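Local coordinates for protein meta cleavage compound hydrolase (Janthinobacterium, PDB 1J1I) that hydrolyses a carbon-carbon bond in the ring-cleavage product of carbazole degradation, releasing anthranilate, as a serine hydrolase of the alpha/beta-hydrolase fold, at residues 97-101 with 102-106; 196-199 with 200-204; 241-244 with 245-249. All coordinates share one frame; numbering follows the deposited sequence.

Contact 1 (97-101 with 102-106); sequences DFIKA and MNFDG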
loop_
_atom_site.group_PDB
_atom_site.type_symbol
_atom_site.label_atom_id
_atom_site.label_comp_id
_atom_site.label_asym_id
_atom_site.label_seq_id
_atom_site.Cartn_x
_atom_site.Cartn_y
_atom_site.Cartn_z
ATOM N N ASP A 97 23.842 -12.041 -13.670
ATOM C CA ASP A 97 25.293 -11.910 -13.679
ATOM C C ASP A 97 25.762 -10.698 -12.870
ATOM O O ASP A 97 26.774 -10.765 -12.171
ATOM C CB ASP A 97 25.817 -11.828 -15.126
ATOM C CG ASP A 97 25.552 -13.105 -15.927
ATOM O OD1 ASP A 97 25.218 -14.144 -15.326
ATOM O OD2 ASP A 97 25.690 -13.080 -17.167
ATOM N N PHE A 98 25.024 -9.593 -12.952
ATOM C CA PHE A 98 25.381 -8.395 -12.198
ATOM C C PHE A 98 25.316 -8.693 -10.704
ATOM O O PHE A 98 26.233 -8.362 -9.957
ATOM C CB PHE A 98 24.432 -7.242 -12.533
ATOM C CG PHE A 98 24.654 -6.008 -11.696
ATOM C CD1 PHE A 98 23.808 -5.714 -10.632
ATOM C CD2 PHE A 98 25.711 -5.141 -11.973
ATOM C CE1 PHE A 98 24.002 -4.571 -9.849
ATOM C CE2 PHE A 98 25.921 -3.995 -11.199
ATOM C CZ PHE A 98 25.060 -3.708 -10.131
ATOM N N ILE A 99 24.228 -9.319 -10.273
ATOM C CA ILE A 99 24.074 -9.662 -8.866
ATOM C C ILE A 99 25.248 -10.521 -8.394
ATOM O O ILE A 99 25.865 -10.229 -7.370
ATOM C CB ILE A 99 22.735 -10.396 -8.626
ATOM C CG1 ILE A 99 21.577 -9.404 -8.814
ATOM C CG2 ILE A 99 22.690 -10.980 -7.225
ATOM C CD1 ILE A 99 20.210 -10.041 -8.810
ATOM N N LYS A 100 25.565 -11.567 -9.153
ATOM C CA LYS A 100 26.672 -12.457 -8.805
ATOM C C LYS A 100 28.012 -11.712 -8.787
ATOM O O LYS A 100 28.834 -11.926 -7.900
ATOM C CB LYS A 100 26.755 -13.613 -9.807
ATOM C CG LYS A 100 25.490 -14.449 -9.906
ATOM C CD LYS A 100 25.146 -15.106 -8.582
ATOM C CE LYS A 100 26.176 -16.150 -8.193
ATOM N NZ LYS A 100 26.287 -17.221 -9.219
ATOM N N ALA A 101 28.222 -10.844 -9.774
ATOM C CA ALA A 101 29.461 -10.077 -9.880
ATOM C C ALA A 101 29.633 -9.069 -8.745
ATOM O O ALA A 101 30.760 -8.697 -8.399
ATOM C CB ALA A 101 29.516 -9.361 -11.227
ATOM N N MET A 102 28.521 -8.608 -8.178
ATOM C CA MET A 102 28.586 -7.655 -7.077
ATOM C C MET A 102 29.017 -8.357 -5.791
ATOM O O MET A 102 28.963 -9.581 -5.687
ATOM C CB MET A 102 27.232 -6.964 -6.880
ATOM C CG MET A 102 26.930 -5.894 -7.926
ATOM S SD MET A 102 28.179 -4.576 -7.961
ATOM C CE MET A 102 27.719 -3.645 -6.505
ATOM N N ASN A 103 29.463 -7.576 -4.815
ATOM C CA ASN A 103 29.915 -8.142 -3.554
ATOM C C ASN A 103 28.801 -8.181 -2.515
ATOM O O ASN A 103 28.750 -7.348 -1.606
ATOM C CB ASN A 103 31.129 -7.354 -3.032
ATOM C CG ASN A 103 30.846 -5.867 -2.858
ATOM O OD1 ASN A 103 30.154 -5.249 -3.673
ATOM N ND2 ASN A 103 31.405 -5.280 -1.800
ATOM N N PHE A 104 27.906 -9.157 -2.662
ATOM C CA PHE A 104 26.787 -9.322 -1.740
ATOM C C PHE A 104 26.993 -10.540 -0.854
ATOM O O PHE A 104 27.304 -11.625 -1.340
ATOM C CB PHE A 104 25.485 -9.478 -2.523
ATOM C CG PHE A 104 25.146 -8.291 -3.371
ATOM C CD1 PHE A 104 24.545 -8.462 -4.613
ATOM C CD2 PHE A 104 25.401 -6.999 -2.921
ATOM C CE1 PHE A 104 24.200 -7.365 -5.397
ATOM C CE2 PHE A 104 25.059 -5.894 -3.696
ATOM C CZ PHE A 104 24.456 -6.080 -4.939
ATOM N N ASP A 105 26.810 -10.363 0.450
ATOM C CA ASP A 105 26.983 -11.462 1.395
ATOM C C ASP A 105 25.799 -12.417 1.365
ATOM O O ASP A 105 25.938 -13.595 1.705
ATOM C CB ASP A 105 27.151 -10.929 2.824
ATOM C CG ASP A 105 28.244 -9.886 2.935
ATOM O OD1 ASP A 105 29.347 -10.117 2.396
ATOM O OD2 ASP A 105 28.002 -8.837 3.571
ATOM N N GLY A 106 24.637 -11.910 0.964
ATOM C CA GLY A 106 23.449 -12.743 0.913
ATOM C C GLY A 106 22.491 -12.357 -0.200
ATOM O O GLY A 106 22.912 -11.965 -1.288
#
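Phe-98 and Met-102 meet at the C-terminal end of helix 88-101, their side chains lying next to each other and pointing the same way. The main apolar contact is a CH-pi one: Met-102 CG sits over one face of the Phe-98 ring, 3.8 Å from its centroid and 3.6 Å from Phe-98 CZ. The methionine's chi1 of -76°, with CG beside the backbone N, puts it there. The bend at chi2 then leaves the sulfur oblique to the ring, a Met-aromatic contact with Met-102 SD 4.5 Å from the Phe-98 centroid. A second, looser apolar touch joins Ile-99 CG2 to Phe-104 CD1 at 4.1 Å; here the two side chains cross at about a right angle.

The polar part is backbone. Met-102 N donates to Phe-98 O at 2.9 Å, and more weakly to Ile-99 O at 3.2 Å, as the first residue past a helix commonly does. Past it the backbone runs off extended, and the Phe-104 side chain reaches back, with CD1 3.5 Å from Ile-99 O, obliquely to its ring.

Around this end, Phe-98 stands edge-to-face with Tyr-30, Phe-104 packs on Ile-40, and the Asn-103 side chain bonds to Arg-67. Chemically, one amide, with a main bond to Phe-98 O and a weak one to Ile-99 O, closes the last turn, while sulfur, methylene and aromatic carbon cover it in an apolar layer turned toward the central sheet.

Contact 2 (196-199 with 200-204); sequences KAYV and ATMQW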
loop_
_atom_site.group_PDB
_atom_site.type_symbol
_atom_site.label_atom_id
_atom_site.label_comp_id
_atom_site.label_asym_id
_atom_site.label_seq_id
_atom_site.Cartn_x
_atom_site.Cartn_y
_atom_site.Cartn_z
ATOM N N LYS A 196 21.012 2.809 -30.950
ATOM C CA LYS A 196 21.081 1.572 -31.720
ATOM C C LYS A 196 20.612 0.380 -30.884
ATOM O O LYS A 196 19.864 -0.473 -31.369
ATOM C CB LYS A 196 22.509 1.325 -32.212
ATOM C CG LYS A 196 22.667 0.068 -33.058
ATOM C CD LYS A 196 24.100 -0.093 -33.556
ATOM C CE LYS A 196 24.267 -1.337 -34.420
ATOM N NZ LYS A 196 23.988 -2.596 -33.672
ATOM N N ALA A 197 21.061 0.317 -29.635
ATOM C CA ALA A 197 20.662 -0.772 -28.749
ATOM C C ALA A 197 19.171 -0.667 -28.438
ATOM O O ALA A 197 18.479 -1.679 -28.329
ATOM C CB ALA A 197 21.472 -0.729 -27.453
ATOM N N TYR A 198 18.680 0.562 -28.302
ATOM C CA TYR A 198 17.268 0.781 -28.006
ATOM C C TYR A 198 16.406 0.276 -29.156
ATOM O O TYR A 198 15.374 -0.358 -28.943
ATOM C CB TYR A 198 16.987 2.268 -27.786
ATOM C CG TYR A 198 15.521 2.555 -27.581
ATOM C CD1 TYR A 198 14.869 2.144 -26.418
ATOM C CD2 TYR A 198 14.772 3.200 -28.565
ATOM C CE1 TYR A 198 13.510 2.362 -26.240
ATOM C CE2 TYR A 198 13.406 3.427 -28.394
ATOM C CZ TYR A 198 12.784 3.003 -27.230
ATOM O OH TYR A 198 11.436 3.216 -27.050
ATOM N N VAL A 199 16.831 0.570 -30.379
ATOM C CA VAL A 199 16.097 0.127 -31.551
ATOM C C VAL A 199 16.037 -1.392 -31.591
ATOM O O VAL A 199 14.985 -1.965 -31.867
ATOM C CB VAL A 199 16.748 0.647 -32.851
ATOM C CG1 VAL A 199 16.140 -0.057 -34.062
ATOM C CG2 VAL A 199 16.540 2.149 -32.957
ATOM N N ALA A 200 17.164 -2.039 -31.311
ATOM C CA ALA A 200 17.226 -3.500 -31.309
ATOM C C ALA A 200 16.355 -4.065 -30.189
ATOM O O ALA A 200 15.676 -5.077 -30.369
ATOM C CB ALA A 200 18.665 -3.967 -31.135
ATOM N N THR A 201 16.382 -3.410 -29.032
ATOM C CA THR A 201 15.579 -3.844 -27.889
ATOM C C THR A 201 14.084 -3.813 -28.243
ATOM O O THR A 201 13.359 -4.780 -28.003
ATOM C CB THR A 201 15.841 -2.936 -26.650
ATOM O OG1 THR A 201 17.180 -3.148 -26.175
ATOM C CG2 THR A 201 14.858 -3.242 -25.532
ATOM N N MET A 202 13.632 -2.700 -28.818
ATOM C CA MET A 202 12.226 -2.553 -29.193
ATOM C C MET A 202 11.813 -3.479 -30.330
ATOM O O MET A 202 10.662 -3.915 -30.401
ATOM C CB MET A 202 11.924 -1.101 -29.577
ATOM C CG MET A 202 12.096 -0.115 -28.433
ATOM S SD MET A 202 11.331 -0.718 -26.905
ATOM C CE MET A 202 9.603 -0.691 -27.349
ATOM N N GLN A 203 12.755 -3.785 -31.215
ATOM C CA GLN A 203 12.480 -4.663 -32.346
ATOM C C GLN A 203 12.083 -6.053 -31.863
ATOM O O GLN A 203 11.085 -6.614 -32.317
ATOM C CB GLN A 203 13.713 -4.769 -33.246
ATOM C CG GLN A 203 13.478 -5.567 -34.518
ATOM C CD GLN A 203 14.742 -5.745 -35.330
ATOM O OE1 GLN A 203 15.557 -4.830 -35.429
ATOM N NE2 GLN A 203 14.907 -6.923 -35.926
ATOM N N TRP A 204 12.866 -6.608 -30.941
ATOM C CA TRP A 204 12.570 -7.933 -30.412
ATOM C C TRP A 204 11.206 -7.946 -29.729
ATOM O O TRP A 204 10.409 -8.854 -29.933
ATOM C CB TRP A 204 13.633 -8.367 -29.402
ATOM C CG TRP A 204 13.382 -9.740 -28.879
ATOM C CD1 TRP A 204 13.724 -10.924 -29.479
ATOM C CD2 TRP A 204 12.668 -10.086 -27.687
ATOM N NE1 TRP A 204 13.266 -11.981 -28.732
ATOM C CE2 TRP A 204 12.612 -11.496 -27.621
ATOM C CE3 TRP A 204 12.066 -9.339 -26.661
ATOM C CZ2 TRP A 204 11.982 -12.181 -26.576
ATOM C CZ3 TRP A 204 11.434 -10.019 -25.615
ATOM C CH2 TRP A 204 11.399 -11.423 -25.582
#
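Tyr-198 and Met-202, one helical turn apart on helix 192-208, cross at a slant, with the methionine chain laid over one face of the phenol ring. Met-202 CG makes the closest approach, 3.4 Å from Tyr-198 CZ and toward the rim of the ring. Its sulfur stands farther off the ring normal, at 40°, with Met-202 SD 3.8 Å from Tyr-198 CE1: a Met-aromatic contact beside a CH-pi one. The tyrosine's chi1 of 176° sets CG opposite the backbone N and swings the ring along the helix toward Met-202. A leucine in place of Tyr-198 would probably leave the Met-202 thioether without its aromatic face and freer to turn.

Next to this pair, Thr-201 OG1 donates to Ala-197 O at 2.9 Å from above the carbonyl plane, while Thr-201 N binds that oxygen at 2.8 Å from the opposite face. Arg-91 of helix 88-101 packs against this threonine.

The helix belongs to the lid inserted between strands 131-137 and 225-230 of the alpha/beta-hydrolase fold, and Met-202 lies about 10 Å, side chain to side chain, from Ser-114, the likely nucleophile. Chemically, an apolar, polarisable sulfur-aromatic pair stands beside a carbonyl that takes two donors.

Contact 3 (241-244 with 245-249); sequences AYKF and LDLID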
loop_
_atom_site.group_PDB
_atom_site.type_symbol
_atom_site.label_atom_id
_atom_site.label_comp_id
_atom_site.label_asym_id
_atom_site.label_seq_id
_atom_site.Cartn_x
_atom_site.Cartn_y
_atom_site.Cartn_z
ATOM N N ALA A 241 -2.510 -4.510 -11.865
ATOM C CA ALA A 241 -2.023 -4.697 -10.506
ATOM C C ALA A 241 -2.901 -5.729 -9.809
ATOM O O ALA A 241 -2.408 -6.621 -9.111
ATOM C CB ALA A 241 -2.061 -3.371 -9.745
ATOM N N TYR A 242 -4.209 -5.606 -10.009
ATOM C CA TYR A 242 -5.150 -6.524 -9.387
ATOM C C TYR A 242 -4.872 -7.946 -9.871
ATOM O O TYR A 242 -5.004 -8.902 -9.105
ATOM C CB TYR A 242 -6.592 -6.103 -9.709
ATOM C CG TYR A 242 -6.929 -4.684 -9.262
ATOM C CD1 TYR A 242 -8.006 -3.995 -9.817
ATOM C CD2 TYR A 242 -6.155 -4.027 -8.303
ATOM C CE1 TYR A 242 -8.303 -2.681 -9.433
ATOM C CE2 TYR A 242 -6.444 -2.713 -7.910
ATOM C CZ TYR A 242 -7.520 -2.049 -8.482
ATOM O OH TYR A 242 -7.811 -0.753 -8.105
ATOM N N LYS A 243 -4.476 -8.088 -11.134
ATOM C CA LYS A 243 -4.174 -9.414 -11.656
ATOM C C LYS A 243 -2.868 -9.931 -11.041
ATOM O O LYS A 243 -2.769 -11.109 -10.701
ATOM C CB LYS A 243 -4.080 -9.394 -13.183
ATOM C CG LYS A 243 -4.029 -10.786 -13.796
ATOM C CD LYS A 243 -4.100 -10.735 -15.319
ATOM C CE LYS A 243 -4.215 -12.133 -15.915
ATOM N NZ LYS A 243 -4.326 -12.094 -17.402
ATOM N N PHE A 244 -1.870 -9.061 -10.900
ATOM C CA PHE A 244 -0.601 -9.464 -10.283
ATOM C C PHE A 244 -0.882 -9.935 -8.857
ATOM O O PHE A 244 -0.317 -10.925 -8.392
ATOM C CB PHE A 244 0.387 -8.293 -10.206
ATOM C CG PHE A 244 1.225 -8.103 -11.440
ATOM C CD1 PHE A 244 1.196 -6.900 -12.132
ATOM C CD2 PHE A 244 2.069 -9.115 -11.893
ATOM C CE1 PHE A 244 1.994 -6.699 -13.262
ATOM C CE2 PHE A 244 2.872 -8.926 -13.022
ATOM C CZ PHE A 244 2.833 -7.717 -13.707
ATOM N N LEU A 245 -1.755 -9.209 -8.163
ATOM C CA LEU A 245 -2.105 -9.536 -6.784
ATOM C C LEU A 245 -2.795 -10.891 -6.668
ATOM O O LEU A 245 -2.666 -11.577 -5.659
ATOM C CB LEU A 245 -2.983 -8.422 -6.190
ATOM C CG LEU A 245 -2.241 -7.100 -5.939
ATOM C CD1 LEU A 245 -3.220 -6.022 -5.483
ATOM C CD2 LEU A 245 -1.163 -7.308 -4.883
ATOM N N ASP A 246 -3.517 -11.275 -7.713
ATOM C CA ASP A 246 -4.210 -12.554 -7.743
ATOM C C ASP A 246 -3.222 -13.694 -8.037
ATOM O O ASP A 246 -3.313 -14.781 -7.464
ATOM C CB ASP A 246 -5.292 -12.516 -8.824
ATOM C CG ASP A 246 -6.101 -13.789 -8.884
ATOM O OD1 ASP A 246 -6.783 -14.111 -7.888
ATOM O OD2 ASP A 246 -6.050 -14.470 -9.930
ATOM N N LEU A 247 -2.263 -13.423 -8.916
ATOM C CA LEU A 247 -1.272 -14.419 -9.323
ATOM C C LEU A 247 -0.119 -14.670 -8.357
ATOM O O LEU A 247 0.285 -15.814 -8.157
ATOM C CB LEU A 247 -0.700 -14.031 -10.685
ATOM C CG LEU A 247 -1.718 -13.968 -11.824
ATOM C CD1 LEU A 247 -1.080 -13.312 -13.034
ATOM C CD2 LEU A 247 -2.211 -15.374 -12.149
ATOM N N ILE A 248 0.423 -13.605 -7.775
ATOM C CA ILE A 248 1.546 -13.742 -6.854
ATOM C C ILE A 248 1.038 -13.964 -5.421
ATOM O O ILE A 248 0.470 -13.068 -4.794
ATOM C CB ILE A 248 2.453 -12.497 -6.948
ATOM C CG1 ILE A 248 2.882 -12.303 -8.408
ATOM C CG2 ILE A 248 3.691 -12.664 -6.061
ATOM C CD1 ILE A 248 3.696 -11.046 -8.669
ATOM N N ASP A 249 1.251 -15.169 -4.903
ATOM C CA ASP A 249 0.766 -15.511 -3.568
ATOM C C ASP A 249 1.242 -14.644 -2.410
ATOM O O ASP A 249 0.467 -14.351 -1.499
ATOM C CB ASP A 249 1.082 -16.966 -3.234
ATOM C CG ASP A 249 0.272 -17.466 -2.050
ATOM O OD1 ASP A 249 -0.957 -17.616 -2.200
ATOM O OD2 ASP A 249 0.854 -17.689 -0.975
#
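Phe-244 and Ile-248 run alongside each other in the same direction and, with Leu-245, form the buried part of this helix end. Ile-248 CD1 reaches Phe-244 CD2 at 4.1 Å, coming in obliquely to the ring. The closer approaches are to backbone oxygens. Ile-248, the first residue past the helix, still gives its N-H to Phe-244 O, a nearly straight bond of 2.8 Å and 170°. Leu-245 hugs the preceding turn: its N binds Ala-241 O at 2.8 Å, and Leu-245 CG rests 3.2 Å from that oxygen, brought there by a chi1 of -70° that holds CG beside its own N.

Lys-243 and Leu-247 make an intermediate flank against helix 215-218, with Lys-243 CG 4.0 Å from Leu-247 CD1. Solvent lies at Asp-246, whose amide makes two weak bonds, to Tyr-242 O and to Lys-243 O, both at 3.1 Å.

At the dimer interface Tyr-242 stacks on Tyr-242 of the second subunit, and Leu-245 packs on that same ring. Within the chain the helix is the crossover of a beta-alpha-beta unit: Phe-244 and Ile-248 press on strand 225-230 and on Ile-218 of helix 215-218, while Tyr-242 and Leu-245 touch Ile-255 and Ser-251 of strand 251-256.

How the contacts relate
From the N terminus the three contacts come one after another, none enclosing or crossing another; each joins consecutive residues, so each closes just a local turn. Contact 1 ends helix 88-101 and leads into strand 108-113 of the central sheet. Contact 2 lies within helix 192-208, whose Thr-201 touches helix 88-101 near its beginning, at Arg-91. Contact 3 ends helix 238-247 ahead of strand 251-256, the outermost of the sheet within this chain. Their centres stand 27 to 29 Å apart. Contacts 1 and 3 both pack helix ends on the sheet; contact 2 comes near Ser-114 and His-261, contact 3 near Asp-233 and His-261, while contact 1 lies away from these sites.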